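Local coordinates for protein beta-lactamase/D-alanine Carboxypeptidase (Yersinia pestis, PDB 3RJU) that probably acts as a serine beta-lactamase or D-alanine carboxypeptidase, a penicillin-binding-protein relative that would cleave beta-lactams or D-alanyl peptides through an acyl-enzyme, at residues P130-R140 and S215-A223. Sequence-based numbering, arbitrary orientation.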
loop_
_atom_site.group_PDB
_atom_site.type_symbol
_atom_site.label_atom_id
_atom_site.label_comp_id
_atom_site.label_asym_id
_atom_site.label_seq_id
_atom_site.Cartn_x
_atom_site.Cartn_y
_atom_site.Cartn_z
ATOM N N PRO A 130 7.930 -4.862 -17.932
ATOM C CA PRO A 130 6.542 -4.539 -17.568
ATOM C C PRO A 130 6.326 -4.563 -16.055
ATOM O O PRO A 130 6.859 -5.424 -15.354
ATOM C CB PRO A 130 5.725 -5.650 -18.241
ATOM C CG PRO A 130 6.699 -6.733 -18.544
ATOM C CD PRO A 130 8.011 -6.050 -18.796
ATOM N N VAL A 131 5.530 -3.623 -15.557
ATOM C CA VAL A 131 5.428 -3.393 -14.120
ATOM C C VAL A 131 4.869 -4.604 -13.358
ATOM O O VAL A 131 3.945 -5.277 -13.816
ATOM C CB VAL A 131 4.584 -2.114 -13.829
ATOM C CG1 VAL A 131 3.107 -2.370 -14.055
ATOM C CG2 VAL A 131 4.847 -1.610 -12.426
ATOM N N PHE A 132 5.450 -4.878 -12.193
ATOM C CA PHE A 132 4.962 -5.930 -11.294
ATOM C C PHE A 132 5.084 -7.336 -11.879
ATOM O O PHE A 132 4.267 -8.218 -11.582
ATOM C CB PHE A 132 3.520 -5.643 -10.859
ATOM C CG PHE A 132 3.340 -4.285 -10.247
ATOM C CD1 PHE A 132 4.259 -3.814 -9.317
ATOM C CD2 PHE A 132 2.269 -3.469 -10.607
ATOM C CE1 PHE A 132 4.136 -2.545 -8.756
ATOM C CE2 PHE A 132 2.134 -2.192 -10.037
ATOM C CZ PHE A 132 3.075 -1.741 -9.105
ATOM N N THR A 133 6.121 -7.561 -12.679
ATOM C CA THR A 133 6.318 -8.886 -13.261
ATOM C C THR A 133 7.678 -9.519 -12.970
ATOM O O THR A 133 7.820 -10.726 -13.114
ATOM C CB THR A 133 6.073 -8.896 -14.798
ATOM O OG1 THR A 133 7.087 -8.127 -15.447
ATOM C CG2 THR A 133 4.692 -8.323 -15.143
ATOM N N TRP A 134 8.667 -8.719 -12.567
ATOM C CA TRP A 134 10.012 -9.221 -12.258
ATOM C C TRP A 134 10.550 -8.507 -11.006
ATOM O O TRP A 134 10.362 -7.295 -10.873
ATOM C CB TRP A 134 10.967 -8.968 -13.442
ATOM C CG TRP A 134 12.308 -9.639 -13.240
ATOM C CD1 TRP A 134 12.709 -10.842 -13.751
ATOM C CD2 TRP A 134 13.400 -9.162 -12.434
ATOM N NE1 TRP A 134 13.979 -11.136 -13.321
ATOM C CE2 TRP A 134 14.423 -10.125 -12.507
ATOM C CE3 TRP A 134 13.607 -8.016 -11.653
ATOM C CZ2 TRP A 134 15.644 -9.976 -11.837
ATOM C CZ3 TRP A 134 14.801 -7.875 -10.979
ATOM C CH2 TRP A 134 15.814 -8.846 -11.081
ATOM N N PRO A 135 11.226 -9.237 -10.092
ATOM C CA PRO A 135 11.572 -10.663 -10.147
ATOM C C PRO A 135 10.397 -11.546 -9.768
ATOM O O PRO A 135 9.487 -11.108 -9.042
ATOM C CB PRO A 135 12.658 -10.800 -9.072
ATOM C CG PRO A 135 12.298 -9.725 -8.049
ATOM C CD PRO A 135 11.817 -8.568 -8.916
ATOM N N THR A 136 10.422 -12.790 -10.243
ATOM C CA THR A 136 9.459 -13.773 -9.778
ATOM C C THR A 136 9.891 -14.296 -8.423
ATOM O O THR A 136 11.008 -14.018 -7.973
ATOM C CB THR A 136 9.357 -14.956 -10.740
ATOM O OG1 THR A 136 10.580 -15.710 -10.696
ATOM C CG2 THR A 136 9.096 -14.462 -12.166
ATOM N N LYS A 137 9.010 -15.052 -7.774
ATOM C CA LYS A 137 9.368 -15.719 -6.523
ATOM C C LYS A 137 10.637 -16.573 -6.682
ATOM O O LYS A 137 11.576 -16.463 -5.891
ATOM C CB LYS A 137 8.223 -16.594 -6.005
ATOM C CG LYS A 137 8.574 -17.309 -4.707
ATOM C CD LYS A 137 7.415 -18.146 -4.198
ATOM C CE LYS A 137 7.173 -19.357 -5.085
ATOM N NZ LYS A 137 6.293 -20.361 -4.409
ATOM N N ASP A 138 10.671 -17.439 -7.693
ATOM C CA ASP A 138 11.875 -18.243 -7.893
ATOM C C ASP A 138 13.110 -17.361 -8.111
ATOM O O ASP A 138 14.178 -17.667 -7.592
ATOM C CB ASP A 138 11.719 -19.225 -9.054
ATOM C CG ASP A 138 10.789 -20.381 -8.725
ATOM O OD1 ASP A 138 10.461 -20.578 -7.532
ATOM O OD2 ASP A 138 10.394 -21.102 -9.672
ATOM N N ASN A 139 12.981 -16.280 -8.884
ATOM C CA ASN A 139 14.128 -15.384 -9.073
ATOM C C ASN A 139 14.621 -14.849 -7.727
ATOM O O ASN A 139 15.832 -14.784 -7.475
ATOM C CB ASN A 139 13.784 -14.161 -9.928
ATOM C CG ASN A 139 13.389 -14.497 -11.354
ATOM O OD1 ASN A 139 12.618 -13.757 -11.957
ATOM N ND2 ASN A 139 13.918 -15.589 -11.904
ATOM N N ARG A 140 13.680 -14.433 -6.879
ATOM C CA ARG A 140 14.035 -13.836 -5.589
ATOM C C ARG A 140 14.862 -14.776 -4.731
ATOM O O ARG A 140 15.882 -14.382 -4.150
ATOM C CB ARG A 140 12.784 -13.432 -4.794
ATOM C CG ARG A 140 12.082 -12.229 -5.331
ATOM C CD ARG A 140 11.045 -11.753 -4.342
ATOM N NE ARG A 140 9.835 -12.567 -4.215
ATOM C CZ ARG A 140 8.796 -12.513 -5.053
ATOM N NH1 ARG A 140 8.849 -11.752 -6.142
ATOM N NH2 ARG A 140 7.707 -13.233 -4.818
ATOM N N SER A 215 0.935 0.022 -18.491
ATOM C CA SER A 215 1.467 -1.298 -18.861
ATOM C C SER A 215 0.293 -2.203 -19.170
ATOM O O SER A 215 -0.804 -1.975 -18.662
ATOM C CB SER A 215 2.195 -1.943 -17.671
ATOM O OG SER A 215 3.537 -1.533 -17.537
ATOM N N ARG A 216 0.520 -3.267 -19.936
ATOM C CA ARG A 216 -0.558 -4.220 -20.203
ATOM C C ARG A 216 -1.109 -4.807 -18.903
ATOM O O ARG A 216 -0.377 -5.018 -17.940
ATOM C CB ARG A 216 -0.121 -5.345 -21.157
ATOM C CG ARG A 216 0.876 -6.326 -20.578
ATOM C CD ARG A 216 1.036 -7.560 -21.491
ATOM N NE ARG A 216 -0.164 -8.395 -21.475
ATOM C CZ ARG A 216 -0.333 -9.449 -20.677
ATOM N NH1 ARG A 216 0.630 -9.816 -19.839
ATOM N NH2 ARG A 216 -1.462 -10.143 -20.718
ATOM N N CYS A 217 -2.409 -5.064 -18.902
ATOM C CA CYS A 217 -3.090 -5.605 -17.743
ATOM C C CYS A 217 -2.856 -7.108 -17.685
ATOM O O CYS A 217 -3.369 -7.860 -18.505
ATOM C CB CYS A 217 -4.581 -5.275 -17.827
ATOM S SG CYS A 217 -5.584 -5.886 -16.451
ATOM N N GLY A 218 -2.061 -7.551 -16.719
ATOM C CA GLY A 218 -1.731 -8.962 -16.642
ATOM C C GLY A 218 -1.579 -9.449 -15.223
ATOM O O GLY A 218 -1.900 -8.745 -14.270
ATOM N N ASN A 219 -1.120 -10.684 -15.098
ATOM C CA ASN A 219 -0.876 -11.317 -13.815
ATOM C C ASN A 219 0.270 -10.581 -13.125
ATOM O O ASN A 219 1.343 -10.404 -13.706
ATOM C CB ASN A 219 -0.534 -12.788 -14.086
ATOM C CG ASN A 219 -0.170 -13.575 -12.832
ATOM O OD1 ASN A 219 0.694 -13.175 -12.055
ATOM N ND2 ASN A 219 -0.811 -14.729 -12.658
ATOM N N THR A 220 0.030 -10.137 -11.893
ATOM C CA THR A 220 1.027 -9.398 -11.132
ATOM C C THR A 220 1.417 -10.128 -9.839
ATOM O O THR A 220 1.904 -9.512 -8.871
ATOM C CB THR A 220 0.496 -8.007 -10.781
ATOM O OG1 THR A 220 -0.769 -8.140 -10.126
ATOM C CG2 THR A 220 0.344 -7.125 -12.046
ATOM N N VAL A 221 1.237 -11.444 -9.826
ATOM C CA VAL A 221 1.578 -12.225 -8.644
ATOM C C VAL A 221 3.058 -12.072 -8.235
ATOM O O VAL A 221 3.395 -12.188 -7.050
ATOM C CB VAL A 221 1.201 -13.708 -8.836
ATOM C CG1 VAL A 221 1.799 -14.575 -7.714
ATOM C CG2 VAL A 221 -0.303 -13.849 -8.890
ATOM N N ALA A 222 3.935 -11.792 -9.199
ATOM C CA ALA A 222 5.348 -11.548 -8.879
ATOM C C ALA A 222 5.540 -10.445 -7.831
ATOM O O ALA A 222 6.493 -10.485 -7.051
ATOM C CB ALA A 222 6.135 -11.218 -10.117
ATOM N N ALA A 223 4.638 -9.465 -7.817
ATOM C CA ALA A 223 4.722 -8.368 -6.855
ATOM C C ALA A 223 3.584 -8.458 -5.826
ATOM O O ALA A 223 3.061 -7.442 -5.362
ATOM C CB ALA A 223 4.687 -7.015 -7.589
HETATM O O HOH W 1 1.031 -5.760 -15.224
HETATM O O HOH W 2 8.694 -8.784 -7.928
HETATM O O HOH W 3 5.162 -14.012 -6.116
#
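The loop 130-136, which leads into helix 137-144, runs broadly in the same direction as 215-223, with P130 near S215; A222 and A223 then turn back, so that A223 meets F132 and A222 meets T136. A type II turn from P130 to T133 is fastened by T133 OG1 donating to P130 O at 2.7 Å; an Asx turn from N219 OD1 to V221 N leads into the 3-10 turn. The segment 215-223, between helix 202-205 and strand 230-231, is tied by the C205-C217 disulfide, and V131, F132 and T220 all touch R59 of strand 58-59. F132 sets its CB against T220 CG2 (3.7 Å) and its CD1 against A223 CB. With CG beside the backbone N (chi1 -54°), the ring extends under V131 CG2, which lies over its centre. The A222 methyl rests against T133 O and P135 O, 3.5 Å from each, while S215 OG lies against V131 CG1 at 3.6 Å. The capping box of T136 and N139 opens the helix, and R140, bent at chi3, brings NH1 to A222 O at 2.8 Å. The acceptor lies 30° out of the guanidinium plane, although NH1 is in the carbonyl plane, and the N-H...O angle is 136°. NH2 forms a salt bridge with D169 of helix 162-175, and one water links it to V221 O; another joins P135 O to A222 O. The only direct hydrogen bond between the segments is thus charged and well off straight; water bridges and small apolar contacts do the rest. Buried F132 O is approached by T220 CA-H but has no conventional hydrogen-bond partner, a probable polar cost.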